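Long-range contact in phytoene synthase (Enterococcus hirae, PDB 5IYS), which probably joins two isoprenoid diphosphates head to head, as squalene and phytoene synthases do, and binds magnesium and a farnesyl thiodiphosphate inhibitor: residues A[116-128]-A[181-193]. Residues are numbered along the deposited sequence; the frame is centred on the assembly and turned at random.
Sequences DADFKQPETRKDL and GRIYLTKEDMTRF
D189 OD2 takes a short, nearly straight bond from R125 NE, 2.6 Å at 170°. The oxygen uses its syn lone pair and lies in the guanidinium plane. R125 NH2 adds a weak bond to D189 OD1 and a second bond to S215. The T186 hydroxyl, at the N-cap of helix 187-193, accepts from D189 N and also bonds weakly to D189 OD2. The salt bridge thus ties R125, in the first turn of helix 125-143, to the first turn of helix 187-193. Two backbone bonds secure the same helix start: K187 N to P122 O and E188 N to E123 O, both 3.1 Å. K187 NZ meets E123 OE2 at 3.0 Å from above the carboxylate plane. Q121 has CG anti to its backbone N (chi1 -175°) and an extended chain, which carries NE2 to L185 O, 2.8 Å away.

F119 marks the other end. R182 CG lies over one face of its ring, 4.0 Å from the centroid, a CH-pi contact. The edge of F119 points at the face of Y184, with the planes at 65°. Y184 OH accepts from R182 NH1 at 2.7 Å, in the guanidinium plane. R182 NH2 forms a salt bridge with D60, a magnesium ligand of the DDxxD motif, so this packing is consistent with second-shell support of the metal site.

The two segments run side by side at one edge of the all-helical fold. L128 and Y184 pack on helix 155-172, while L185 and F193 rest on helix 207-227.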
loop_
_atom_site.group_PDB
_atom_site.type_symbol
_atom_site.label_atom_id
_atom_site.label_comp_id
_atom_site.label_asym_id
_atom_site.label_seq_id
_atom_site.Cartn_x
_atom_site.Cartn_y
_atom_site.Cartn_z
ATOM N N ASP A 116 5.458 -12.945 -5.885
ATOM C CA ASP A 116 4.382 -12.765 -6.853
ATOM C C ASP A 116 4.756 -13.186 -8.260
ATOM O O ASP A 116 3.883 -13.563 -9.032
ATOM C CB ASP A 116 3.919 -11.319 -6.892
ATOM C CG ASP A 116 2.909 -11.023 -5.834
ATOM O OD1 ASP A 116 2.112 -11.931 -5.502
ATOM O OD2 ASP A 116 2.874 -9.860 -5.388
ATOM N N ALA A 117 6.039 -13.108 -8.589
ATOM C CA ALA A 117 6.505 -13.503 -9.908
ATOM C C ALA A 117 6.280 -14.989 -10.192
ATOM O O ALA A 117 6.320 -15.409 -11.346
ATOM C CB ALA A 117 7.961 -13.149 -10.069
ATOM N N ASP A 118 6.129 -15.791 -9.141
ATOM C CA ASP A 118 5.791 -17.207 -9.270
ATOM C C ASP A 118 4.578 -17.474 -8.377
ATOM O O ASP A 118 4.697 -17.974 -7.254
ATOM C CB ASP A 118 6.997 -18.072 -8.870
ATOM C CG ASP A 118 6.646 -19.547 -8.637
ATOM O OD1 ASP A 118 5.591 -20.050 -9.104
ATOM O OD2 ASP A 118 7.478 -20.235 -8.011
ATOM N N PHE A 119 3.414 -17.039 -8.849
ATOM C CA PHE A 119 2.269 -16.873 -7.959
ATOM C C PHE A 119 1.725 -18.193 -7.409
ATOM O O PHE A 119 1.497 -19.117 -8.181
ATOM C CB PHE A 119 1.138 -16.091 -8.634
ATOM C CG PHE A 119 0.036 -15.739 -7.680
ATOM C CD1 PHE A 119 0.238 -14.761 -6.721
ATOM C CD2 PHE A 119 -1.094 -16.532 -7.591
ATOM C CE1 PHE A 119 -0.725 -14.495 -5.773
ATOM C CE2 PHE A 119 -2.035 -16.292 -6.628
ATOM C CZ PHE A 119 -1.828 -15.297 -5.692
ATOM N N LYS A 120 1.529 -18.277 -6.092
ATOM C CA LYS A 120 0.766 -19.365 -5.476
ATOM C C LYS A 120 -0.331 -18.776 -4.601
ATOM O O LYS A 120 -0.080 -17.845 -3.839
ATOM C CB LYS A 120 1.654 -20.231 -4.581
ATOM C CG LYS A 120 2.967 -20.680 -5.203
ATOM C CD LYS A 120 2.755 -21.835 -6.147
ATOM C CE LYS A 120 4.072 -22.253 -6.781
ATOM N NZ LYS A 120 3.831 -23.304 -7.807
ATOM N N GLN A 121 -1.543 -19.310 -4.715
ATOM C CA GLN A 121 -2.631 -18.981 -3.801
ATOM C C GLN A 121 -2.277 -19.311 -2.356
ATOM O O GLN A 121 -1.885 -20.441 -2.061
ATOM C CB GLN A 121 -3.888 -19.777 -4.178
ATOM C CG GLN A 121 -5.102 -19.405 -3.338
ATOM C CD GLN A 121 -6.311 -20.255 -3.636
ATOM O OE1 GLN A 121 -6.252 -21.165 -4.468
ATOM N NE2 GLN A 121 -7.402 -20.003 -2.916
ATOM N N PRO A 122 -2.491 -18.362 -1.432
ATOM C CA PRO A 122 -2.263 -18.662 -0.022
ATOM C C PRO A 122 -3.116 -19.839 0.417
ATOM O O PRO A 122 -4.309 -19.843 0.132
ATOM C CB PRO A 122 -2.774 -17.403 0.677
ATOM C CG PRO A 122 -3.726 -16.812 -0.264
ATOM C CD PRO A 122 -3.089 -17.031 -1.610
ATOM N N GLU A 123 -2.569 -20.740 1.227
ATOM C CA GLU A 123 -3.377 -21.828 1.761
ATOM C C GLU A 123 -4.158 -21.379 2.990
ATOM O O GLU A 123 -5.347 -21.691 3.138
ATOM C CB GLU A 123 -2.519 -23.076 2.035
ATOM C CG GLU A 123 -1.320 -23.198 1.086
ATOM C CD GLU A 123 -1.130 -24.584 0.486
ATOM O OE1 GLU A 123 -0.018 -25.138 0.621
ATOM O OE2 GLU A 123 -2.064 -25.102 -0.168
ATOM N N THR A 124 -3.542 -20.534 3.812
ATOM C CA THR A 124 -4.197 -20.104 5.048
ATOM C C THR A 124 -4.243 -18.567 5.155
ATOM O O THR A 124 -3.526 -17.888 4.428
ATOM C CB THR A 124 -3.440 -20.661 6.261
ATOM O OG1 THR A 124 -2.107 -20.150 6.233
ATOM C CG2 THR A 124 -3.347 -22.194 6.189
ATOM N N ARG A 125 -4.985 -18.040 6.127
ATOM C CA ARG A 125 -4.961 -16.610 6.421
ATOM C C ARG A 125 -3.624 -16.191 7.010
ATOM O O ARG A 125 -3.184 -15.062 6.823
ATOM C CB ARG A 125 -6.079 -16.236 7.392
ATOM C CG ARG A 125 -7.451 -16.230 6.739
ATOM C CD ARG A 125 -8.335 -15.120 7.281
ATOM N NE ARG A 125 -9.690 -15.195 6.732
ATOM C CZ ARG A 125 -10.747 -14.553 7.225
ATOM N NH1 ARG A 125 -10.627 -13.777 8.297
ATOM N NH2 ARG A 125 -11.937 -14.715 6.656
ATOM N N LYS A 126 -2.981 -17.097 7.738
ATOM C CA LYS A 126 -1.608 -16.848 8.174
ATOM C C LYS A 126 -0.682 -16.605 6.991
ATOM O O LYS A 126 0.183 -15.713 7.035
ATOM C CB LYS A 126 -1.094 -18.033 8.990
ATOM C CG LYS A 126 0.122 -17.730 9.851
ATOM C CD LYS A 126 -0.009 -18.440 11.200
ATOM C CE LYS A 126 1.340 -18.667 11.872
ATOM N NZ LYS A 126 1.290 -19.756 12.896
ATOM N N ASP A 127 -0.802 -17.460 5.977
ATOM C CA ASP A 127 0.005 -17.306 4.769
ATOM C C ASP A 127 -0.301 -15.946 4.137
ATOM O O ASP A 127 0.598 -15.233 3.671
ATOM C CB ASP A 127 -0.292 -18.396 3.738
ATOM C CG ASP A 127 0.214 -19.764 4.160
ATOM O OD1 ASP A 127 1.390 -19.873 4.551
ATOM O OD2 ASP A 127 -0.589 -20.720 4.151
ATOM N N LEU A 128 -1.585 -15.627 4.063
ATOM C CA LEU A 128 -1.987 -14.391 3.400
ATOM C C LEU A 128 -1.480 -13.198 4.213
ATOM O O LEU A 128 -1.048 -12.196 3.644
ATOM C CB LEU A 128 -3.509 -14.303 3.241
ATOM C CG LEU A 128 -4.071 -13.060 2.517
ATOM C CD1 LEU A 128 -3.408 -12.812 1.150
ATOM C CD2 LEU A 128 -5.585 -13.147 2.341
ATOM N N GLY A 181 -4.950 -15.082 -13.531
ATOM C CA GLY A 181 -4.388 -16.289 -12.937
ATOM C C GLY A 181 -4.039 -16.208 -11.459
ATOM O O GLY A 181 -3.400 -17.115 -10.900
ATOM N N ARG A 182 -4.547 -15.180 -10.785
ATOM C CA ARG A 182 -4.255 -15.043 -9.373
ATOM C C ARG A 182 -5.483 -15.147 -8.485
ATOM O O ARG A 182 -6.461 -14.423 -8.671
ATOM C CB ARG A 182 -3.521 -13.730 -9.107
ATOM C CG ARG A 182 -2.216 -13.577 -9.872
ATOM C CD ARG A 182 -1.401 -12.471 -9.229
ATOM N NE ARG A 182 -0.221 -12.139 -10.017
ATOM C CZ ARG A 182 0.639 -11.169 -9.714
ATOM N NH1 ARG A 182 0.506 -10.465 -8.591
ATOM N NH2 ARG A 182 1.655 -10.923 -10.529
ATOM N N ILE A 183 -5.361 -15.946 -7.431
ATOM C CA ILE A 183 -6.362 -15.962 -6.370
ATOM C C ILE A 183 -5.645 -15.641 -5.074
ATOM O O ILE A 183 -4.786 -16.408 -4.647
ATOM C CB ILE A 183 -7.082 -17.334 -6.249
ATOM C CG1 ILE A 183 -7.781 -17.679 -7.572
ATOM C CG2 ILE A 183 -8.084 -17.324 -5.084
ATOM C CD1 ILE A 183 -8.554 -19.007 -7.549
ATOM N N TYR A 184 -5.951 -14.480 -4.498
ATOM C CA TYR A 184 -5.450 -14.141 -3.163
ATOM C C TYR A 184 -6.314 -14.653 -2.012
ATOM O O TYR A 184 -5.859 -14.775 -0.877
ATOM C CB TYR A 184 -5.257 -12.617 -3.069
ATOM C CG TYR A 184 -4.139 -12.121 -3.962
ATOM C CD1 TYR A 184 -2.813 -12.155 -3.534
ATOM C CD2 TYR A 184 -4.405 -11.657 -5.252
ATOM C CE1 TYR A 184 -1.796 -11.713 -4.341
ATOM C CE2 TYR A 184 -3.390 -11.202 -6.070
ATOM C CZ TYR A 184 -2.088 -11.221 -5.599
ATOM O OH TYR A 184 -1.071 -10.751 -6.406
ATOM N N LEU A 185 -7.603 -14.843 -2.254
ATOM C CA LEU A 185 -8.459 -15.433 -1.231
ATOM C C LEU A 185 -7.892 -16.804 -0.833
ATOM O O LEU A 185 -7.282 -17.480 -1.659
ATOM C CB LEU A 185 -9.886 -15.602 -1.770
ATOM C CG LEU A 185 -10.542 -14.336 -2.321
ATOM C CD1 LEU A 185 -11.912 -14.686 -2.915
ATOM C CD2 LEU A 185 -10.669 -13.257 -1.245
ATOM N N THR A 186 -7.985 -17.149 0.446
ATOM C CA THR A 186 -7.289 -18.323 0.930
ATOM C C THR A 186 -8.044 -19.605 0.594
ATOM O O THR A 186 -9.274 -19.620 0.462
ATOM C CB THR A 186 -6.942 -18.254 2.427
ATOM O OG1 THR A 186 -8.121 -18.430 3.222
ATOM C CG2 THR A 186 -6.285 -16.915 2.762
ATOM N N LYS A 187 -7.284 -20.661 0.341
ATOM C CA LYS A 187 -7.896 -21.980 0.214
ATOM C C LYS A 187 -8.800 -22.338 1.388
ATOM O O LYS A 187 -9.932 -22.793 1.212
ATOM C CB LYS A 187 -6.823 -23.030 -0.016
ATOM C CG LYS A 187 -6.226 -22.932 -1.396
ATOM C CD LYS A 187 -5.329 -24.131 -1.674
ATOM C CE LYS A 187 -4.544 -23.949 -2.972
ATOM N NZ LYS A 187 -3.297 -24.765 -2.920
ATOM N N GLU A 188 -8.353 -22.007 2.589
ATOM C CA GLU A 188 -9.126 -22.298 3.777
ATOM C C GLU A 188 -10.439 -21.529 3.862
ATOM O O GLU A 188 -11.488 -22.114 4.153
ATOM C CB GLU A 188 -8.239 -22.141 5.006
ATOM C CG GLU A 188 -8.841 -21.415 6.184
ATOM C CD GLU A 188 -7.804 -21.229 7.278
ATOM O OE1 GLU A 188 -7.287 -20.096 7.429
ATOM O OE2 GLU A 188 -7.425 -22.254 7.888
ATOM N N ASP A 189 -10.411 -20.254 3.471
ATOM C CA ASP A 189 -11.633 -19.466 3.380
ATOM C C ASP A 189 -12.604 -19.971 2.317
ATOM O O ASP A 189 -13.801 -20.070 2.569
ATOM C CB ASP A 189 -11.305 -17.984 3.183
ATOM C CG ASP A 189 -10.893 -17.316 4.483
ATOM O OD1 ASP A 189 -11.567 -17.599 5.499
ATOM O OD2 ASP A 189 -9.940 -16.494 4.487
ATOM N N MET A 190 -12.093 -20.261 1.126
ATOM C CA MET A 190 -12.924 -20.794 0.052
ATOM C C MET A 190 -13.659 -22.064 0.481
ATOM O O MET A 190 -14.862 -22.194 0.242
ATOM C CB MET A 190 -12.050 -21.127 -1.146
ATOM C CG MET A 190 -11.024 -20.063 -1.437
ATOM S SD MET A 190 -11.204 -19.544 -3.146
ATOM C CE MET A 190 -12.698 -18.582 -2.930
ATOM N N THR A 191 -12.954 -22.927 1.210
ATOM C CA THR A 191 -13.559 -24.118 1.806
ATOM C C THR A 191 -14.571 -23.796 2.921
ATOM O O THR A 191 -15.694 -24.304 2.899
ATOM C CB THR A 191 -12.475 -25.097 2.292
ATOM O OG1 THR A 191 -11.647 -25.475 1.184
ATOM C CG2 THR A 191 -13.095 -26.331 2.917
ATOM N N ARG A 192 -14.212 -22.896 3.837
ATOM C CA ARG A 192 -15.064 -22.551 4.979
ATOM C C ARG A 192 -16.414 -21.984 4.520
ATOM O O ARG A 192 -17.466 -22.333 5.076
ATOM C CB ARG A 192 -14.325 -21.589 5.931
ATOM C CG ARG A 192 -15.207 -20.713 6.825
ATOM C CD ARG A 192 -14.376 -19.811 7.744
ATOM N NE ARG A 192 -15.210 -18.977 8.614
ATOM C CZ ARG A 192 -14.796 -17.864 9.211
ATOM N NH1 ARG A 192 -13.548 -17.437 9.051
ATOM N NH2 ARG A 192 -15.645 -17.155 9.944
ATOM N N PHE A 193 -16.390 -21.176 3.459
ATOM C CA PHE A 193 -17.587 -20.466 3.022
ATOM C C PHE A 193 -18.259 -21.151 1.832
ATOM O O PHE A 193 -19.279 -20.679 1.341
ATOM C CB PHE A 193 -17.287 -18.987 2.724
ATOM C CG PHE A 193 -16.947 -18.180 3.949
ATOM C CD1 PHE A 193 -17.946 -17.735 4.807
ATOM C CD2 PHE A 193 -15.620 -17.960 4.302
ATOM C CE1 PHE A 193 -17.635 -17.034 5.981
ATOM C CE2 PHE A 193 -15.300 -17.282 5.466
ATOM C CZ PHE A 193 -16.295 -16.788 6.289
#